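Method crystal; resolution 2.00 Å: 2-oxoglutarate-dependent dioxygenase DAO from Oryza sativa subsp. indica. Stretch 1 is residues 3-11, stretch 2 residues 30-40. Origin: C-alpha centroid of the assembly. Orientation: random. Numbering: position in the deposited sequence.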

ATOM      1  N   GLU B   3      -8.754  15.273 -10.074  1.00 71.29           N
ATOM      2  CA  GLU B   3      -8.764  16.724 -10.173  1.00 71.42           C
ATOM      3  C   GLU B   3      -9.019  17.398  -8.822  1.00 72.89           C
ATOM      4  O   GLU B   3      -9.482  18.532  -8.768  1.00 80.15           O
ATOM      5  CB  GLU B   3      -9.840  17.209 -11.155  1.00 77.86           C
ATOM      6  CG  GLU B   3      -9.799  16.593 -12.530  1.00 93.05           C
ATOM      7  CD  GLU B   3     -10.725  17.303 -13.504  1.00 90.84           C
ATOM      8  OE1 GLU B   3     -10.252  18.219 -14.209  1.00 89.86           O
ATOM      9  OE2 GLU B   3     -11.925  16.954 -13.554  1.00 79.57           O
ATOM     10  N   ILE B   4      -8.756  16.693  -7.731  1.00 55.55           N
ATOM     11  CA  ILE B   4      -8.929  17.235  -6.386  1.00 41.23           C
ATOM     12  C   ILE B   4      -7.623  17.913  -5.993  1.00 34.51           C
ATOM     13  O   ILE B   4      -6.576  17.247  -5.989  1.00 30.05           O
ATOM     14  CB  ILE B   4      -9.293  16.124  -5.388  1.00 43.71           C
ATOM     15  CG1 ILE B   4     -10.802  15.860  -5.405  1.00 39.47           C
ATOM     16  CG2 ILE B   4      -8.853  16.500  -3.990  1.00 49.36           C
ATOM     17  CD1 ILE B   4     -11.354  15.579  -6.777  1.00 50.30           C
ATOM     18  N   PRO B   5      -7.633  19.196  -5.621  1.00 31.04           N
ATOM     19  CA  PRO B   5      -6.368  19.873  -5.328  1.00 33.21           C
ATOM     20  C   PRO B   5      -5.628  19.143  -4.228  1.00 36.32           C
ATOM     21  O   PRO B   5      -6.250  18.589  -3.314  1.00 24.75           O
ATOM     22  CB  PRO B   5      -6.788  21.277  -4.859  1.00 30.95           C
ATOM     23  CG  PRO B   5      -8.213  21.389  -5.133  1.00 32.95           C
ATOM     24  CD  PRO B   5      -8.788  20.009  -5.216  1.00 31.02           C
ATOM     25  N   ALA B   6      -4.294  19.167  -4.328  1.00 31.10           N
ATOM     26  CA  ALA B   6      -3.390  18.596  -3.330  1.00 22.17           C
ATOM     27  C   ALA B   6      -2.655  19.738  -2.638  1.00 24.32           C
ATOM     28  O   ALA B   6      -2.114  20.622  -3.305  1.00 31.27           O
ATOM     29  CB  ALA B   6      -2.395  17.622  -3.978  1.00 31.53           C
ATOM     30  N   ILE B   7      -2.661  19.720  -1.309  1.00 22.46           N
ATOM     31  CA  ILE B   7      -2.095  20.772  -0.477  1.00 24.29           C
ATOM     32  C   ILE B   7      -0.962  20.180   0.337  1.00 33.54           C
ATOM     33  O   ILE B   7      -1.150  19.169   1.021  1.00 27.20           O
ATOM     34  CB  ILE B   7      -3.165  21.387   0.465  1.00 21.37           C
ATOM     35  CG1 ILE B   7      -4.320  21.997  -0.338  1.00 30.53           C
ATOM     36  CG2 ILE B   7      -2.540  22.437   1.402  1.00 26.41           C
ATOM     37  CD1 ILE B   7      -3.889  23.106  -1.288  1.00 33.66           C
ATOM     38  N   ASP B   8       0.193  20.815   0.293  1.00 23.94           N
ATOM     39  CA  ASP B   8       1.325  20.372   1.109  1.00 30.86           C
ATOM     40  C   ASP B   8       1.349  21.180   2.404  1.00 29.99           C
ATOM     41  O   ASP B   8       1.556  22.402   2.379  1.00 29.82           O
ATOM     42  CB  ASP B   8       2.649  20.506   0.351  1.00 40.99           C
ATOM     43  CG  ASP B   8       3.826  20.000   1.155  1.00 44.40           C
ATOM     44  OD1 ASP B   8       4.015  20.459   2.294  1.00 37.73           O
ATOM     45  OD2 ASP B   8       4.557  19.125   0.657  1.00 58.35           O
ATOM     46  N   LEU B   9       1.135  20.494   3.529  1.00 21.78           N
ATOM     47  CA  LEU B   9       0.896  21.159   4.799  1.00 31.24           C
ATOM     48  C   LEU B   9       2.175  21.749   5.365  1.00 33.13           C
ATOM     49  O   LEU B   9       2.124  22.739   6.105  1.00 33.89           O
ATOM     50  CB  LEU B   9       0.339  20.178   5.833  1.00 32.55           C
ATOM     51  CG  LEU B   9      -1.091  19.685   5.688  1.00 38.29           C
ATOM     52  CD1 LEU B   9      -1.471  18.717   6.835  1.00 37.50           C
ATOM     53  CD2 LEU B   9      -2.001  20.869   5.681  1.00 27.99           C
ATOM     54  N   ARG B  10       3.332  21.130   5.082  1.00 36.08           N
ATOM     55  CA  ARG B  10       4.588  21.730   5.520  1.00 33.72           C
ATOM     56  C   ARG B  10       4.800  23.052   4.783  1.00 36.31           C
ATOM     57  O   ARG B  10       5.258  24.041   5.360  1.00 33.21           O
ATOM     58  CB  ARG B  10       5.746  20.760   5.292  1.00 40.09           C
ATOM     59  CG  ARG B  10       5.388  19.292   5.551  1.00 66.86           C
ATOM     60  CD  ARG B  10       6.534  18.285   5.297  1.00 80.03           C
ATOM     61  NE  ARG B  10       6.562  17.790   3.916  1.00 73.33           N
ATOM     62  CZ  ARG B  10       6.754  16.515   3.561  1.00 74.18           C
ATOM     63  NH1 ARG B  10       6.911  15.559   4.484  1.00 75.06           N
ATOM     64  NH2 ARG B  10       6.748  16.189   2.278  1.00 57.27           N
ATOM     65  N   LEU B  11       4.445  23.089   3.500  1.00 37.07           N
ATOM     66  CA  LEU B  11       4.616  24.300   2.697  1.00 39.61           C
ATOM     67  C   LEU B  11       3.680  25.417   3.173  1.00 37.78           C
ATOM     68  O   LEU B  11       4.145  26.502   3.564  1.00 45.82           O
ATOM     69  CB  LEU B  11       4.392  23.931   1.224  1.00 37.37           C
ATOM     70  CG  LEU B  11       4.377  25.057   0.188  1.00 44.48           C
ATOM     71  CD1 LEU B  11       5.733  25.733   0.180  1.00 46.18           C
ATOM     72  CD2 LEU B  11       4.013  24.547  -1.194  1.00 35.25           C
ATOM     73  N   ARG B  30     -14.446  26.373  -2.975  1.00 24.60           N
ATOM     74  CA  ARG B  30     -15.076  25.998  -4.220  1.00 31.00           C
ATOM     75  C   ARG B  30     -15.473  24.544  -4.243  1.00 31.00           C
ATOM     76  O   ARG B  30     -16.486  24.235  -4.862  1.00 35.87           O
ATOM     77  CB  ARG B  30     -14.146  26.306  -5.403  1.00 35.12           C
ATOM     78  CG  ARG B  30     -14.050  27.790  -5.690  1.00 43.11           C
ATOM     79  CD  ARG B  30     -12.750  28.146  -6.329  1.00 56.51           C
ATOM     80  NE  ARG B  30     -12.400  27.224  -7.404  1.00 78.41           N
ATOM     81  CZ  ARG B  30     -11.371  27.402  -8.228  1.00 94.96           C
ATOM     82  NH1 ARG B  30     -10.602  28.480  -8.104  1.00107.06           N
ATOM     83  NH2 ARG B  30     -11.110  26.511  -9.176  1.00 83.89           N
ATOM     84  N   LEU B  31     -14.692  23.650  -3.621  1.00 26.65           N
ATOM     85  CA  LEU B  31     -14.937  22.207  -3.637  1.00 23.67           C
ATOM     86  C   LEU B  31     -15.306  21.619  -2.281  1.00 17.38           C
ATOM     87  O   LEU B  31     -16.057  20.637  -2.225  1.00 19.53           O
ATOM     88  CB  LEU B  31     -13.684  21.467  -4.120  1.00 29.95           C
ATOM     89  CG  LEU B  31     -13.829  20.233  -5.014  1.00 37.46           C
ATOM     90  CD1 LEU B  31     -12.547  19.410  -4.994  1.00 32.57           C
ATOM     91  CD2 LEU B  31     -14.966  19.343  -4.702  1.00 29.20           C
ATOM     92  N   GLY B  32     -14.756  22.147  -1.189  1.00 24.42           N
ATOM     93  CA  GLY B  32     -14.955  21.508   0.106  1.00 24.07           C
ATOM     94  C   GLY B  32     -14.163  20.251   0.335  1.00 20.71           C
ATOM     95  O   GLY B  32     -14.452  19.540   1.306  1.00 21.26           O
ATOM     96  N   CYS B  33     -13.160  19.973  -0.501  1.00 16.33           N
ATOM     97  CA  CYS B  33     -12.452  18.705  -0.508  1.00 18.31           C
ATOM     98  C   CYS B  33     -11.056  18.944  -1.060  1.00 25.57           C
ATOM     99  O   CYS B  33     -10.886  19.712  -2.007  1.00 22.28           O
ATOM    100  CB  CYS B  33     -13.128  17.637  -1.384  1.00 18.76           C
ATOM    101  SG  CYS B  33     -12.334  15.947  -1.383  1.00 31.51           S
ATOM    102  N   PHE B  34     -10.062  18.334  -0.441  1.00 19.84           N
ATOM    103  CA  PHE B  34      -8.691  18.430  -0.905  1.00 19.29           C
ATOM    104  C   PHE B  34      -7.879  17.282  -0.328  1.00 26.34           C
ATOM    105  O   PHE B  34      -8.262  16.666   0.676  1.00 20.56           O
ATOM    106  CB  PHE B  34      -8.061  19.785  -0.552  1.00 20.93           C
ATOM    107  CG  PHE B  34      -8.011  20.114   0.926  1.00 19.91           C
ATOM    108  CD1 PHE B  34      -9.106  20.660   1.574  1.00 23.23           C
ATOM    109  CD2 PHE B  34      -6.836  19.953   1.655  1.00 23.08           C
ATOM    110  CE1 PHE B  34      -9.067  21.000   2.910  1.00 25.43           C
ATOM    111  CE2 PHE B  34      -6.807  20.302   3.041  1.00 16.97           C
ATOM    112  CZ  PHE B  34      -7.918  20.819   3.641  1.00 26.47           C
ATOM    113  N   ARG B  35      -6.755  17.002  -0.984  1.00 21.14           N
ATOM    114  CA  ARG B  35      -5.779  16.032  -0.480  1.00 20.52           C
ATOM    115  C   ARG B  35      -4.707  16.748   0.337  1.00 24.27           C
ATOM    116  O   ARG B  35      -4.370  17.895   0.053  1.00 26.98           O
ATOM    117  CB  ARG B  35      -5.113  15.271  -1.619  1.00 30.59           C
ATOM    118  CG  ARG B  35      -6.046  14.605  -2.592  1.00 37.54           C
ATOM    119  CD  ARG B  35      -5.322  13.510  -3.394  1.00 45.25           C
ATOM    120  NE  ARG B  35      -5.769  12.168  -2.997  1.00 65.07           N
ATOM    121  CZ  ARG B  35      -6.592  11.398  -3.711  1.00 58.14           C
ATOM    122  NH1 ARG B  35      -7.068  11.804  -4.888  1.00 44.58           N
ATOM    123  NH2 ARG B  35      -6.935  10.202  -3.252  1.00 51.82           N
ATOM    124  N   VAL B  36      -4.161  16.062   1.362  1.00 21.23           N
ATOM    125  CA  VAL B  36      -3.023  16.611   2.112  1.00 23.84           C
ATOM    126  C   VAL B  36      -1.827  15.683   2.000  1.00 32.78           C
ATOM    127  O   VAL B  36      -1.933  14.476   2.279  1.00 22.90           O
ATOM    128  CB  VAL B  36      -3.307  16.889   3.600  1.00 23.22           C
ATOM    129  CG1 VAL B  36      -4.197  18.097   3.760  1.00 32.38           C
ATOM    130  CG2 VAL B  36      -3.883  15.692   4.292  1.00 30.76           C
ATOM    131  N   SER B  37      -0.693  16.257   1.592  1.00 25.45           N
ATOM    132  CA  SER B  37       0.621  15.647   1.752  1.00 21.46           C
ATOM    133  C   SER B  37       1.356  16.446   2.811  1.00 24.06           C
ATOM    134  O   SER B  37       0.846  17.443   3.347  1.00 31.02           O
ATOM    135  CB  SER B  37       1.392  15.693   0.443  1.00 25.07           C
ATOM    136  OG  SER B  37       1.573  17.069   0.094  1.00 42.19           O
ATOM    137  N   GLY B  38       2.598  16.030   3.079  1.00 31.64           N
ATOM    138  CA  GLY B  38       3.426  16.744   4.035  1.00 26.20           C
ATOM    139  C   GLY B  38       2.865  16.732   5.426  1.00 35.17           C
ATOM    140  O   GLY B  38       3.127  17.654   6.211  1.00 30.97           O
ATOM    141  N   HIS B  39       2.092  15.699   5.755  1.00 29.68           N
ATOM    142  CA  HIS B  39       1.346  15.617   6.996  1.00 24.75           C
ATOM    143  C   HIS B  39       2.145  14.996   8.132  1.00 35.85           C
ATOM    144  O   HIS B  39       1.688  15.024   9.286  1.00 34.77           O
ATOM    145  CB  HIS B  39       0.088  14.783   6.733  1.00 30.75           C
ATOM    146  CG  HIS B  39       0.379  13.520   5.997  1.00 29.56           C
ATOM    147  ND1 HIS B  39       1.155  12.515   6.539  1.00 25.32           N
ATOM    148  CD2 HIS B  39       0.095  13.139   4.729  1.00 24.53           C
ATOM    149  CE1 HIS B  39       1.280  11.538   5.655  1.00 24.68           C
ATOM    150  NE2 HIS B  39       0.650  11.895   4.549  1.00 25.02           N
ATOM    151  N   GLY B  40       3.286  14.395   7.830  1.00 33.55           N
ATOM    152  CA  GLY B  40       4.182  13.914   8.848  1.00 30.31           C
ATOM    153  C   GLY B  40       3.816  12.601   9.504  1.00 30.37           C
ATOM    154  O   GLY B  40       4.521  12.200  10.444  1.00 36.66           O
TER
HETATM  155  O   HOH W   1       4.311  17.371  -1.325  1.00 51.36           O

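The two stretches lie side by side as neighbouring parallel strands, residues 6-8 against residues 33-37, with their N-to-C directions 39° apart, parallel but clearly twisted. Ala 6 pairs with Arg 35, Ile 7 with Val 36 and Asp 8 with Ser 37, their CA atoms 4.5, 5.0 and 4.8 Å apart respectively. Four backbone hydrogen bonds fix this register. Arg 35 N donates to Pro 5 O at 2.9 Å, and Ile 7 N donates to Arg 35 O at 2.8 Å; Ser 37 N then donates to Ile 7 O at 3.0 Å, and Leu 9 N to Ser 37 O at 3.1 Å. This is the staggered ladder of a parallel pair: Arg 35 and Ser 37 each use both N and O, and so bond to two residues of the first stretch, one on each side of the residue they face. Pro 5, which has no amide hydrogen, still serves because its carbonyl is the part required. The carbonyls also receive CA-H...O contacts, with Val 36 CA 3.4 Å from Ile 7 O and Ala 6 CA 3.6 Å from Arg 35 O.

Side chains alternate between the two faces of the sheet. Ile 7 and Val 36 share one face, and both are buried. Their beta-branched side chains suit extended backbone and bring hydrocarbon close to the main chain. Ile 7 reaches along this layer to Phe 34, CG1 lying 3.8 Å from CD2 of the ring, while Leu 9, just beyond the strand, sets its CG 4.0 Å from Val 36 CG1. Apolar groups fit here because their contact removes hydrocarbon from water.

Before the strand, Ile 4 points toward the second stretch and continues the apolar packing. Its CG2 is 3.6 Å from Phe 34 CA and 3.7 Å from Arg 35 CG, so the aliphatic part of the arginine serves as a packing surface while its guanidinium nitrogens are hydrogen-bonded elsewhere in the structure. Ile 4 CG1 lies 4.0 Å from Leu 31 CD1, the same methyl that Pro 5 CD meets at 3.8 Å.

The other face, carrying Ala 6, Arg 35, Asp 8 and Ser 37, is more polar and less buried. The small side chain of Ala 6 sits with its CB 4.3 Å from Arg 35 CB. Asp 8 and Ser 37 are linked by a water, which donates to Asp 8 OD2 at 2.7 Å and is hydrogen-bonded to Ser 37 OG at 3.1 Å. The other carboxylate oxygen, Asp 8 OD1, accepts a hydrogen bond from Leu 11 N at 2.9 Å, tying the aspartate to the helical-like turn that follows.

Gly 38 closes the interface. Its positive phi favours glycine, and the packing adds a second reason: a CB here would point toward the first stretch and fall 2.6 Å from Asp 8 OD1, a clash. Without one, the guanidinium of Arg 10 can lay one face over Gly 38 CA.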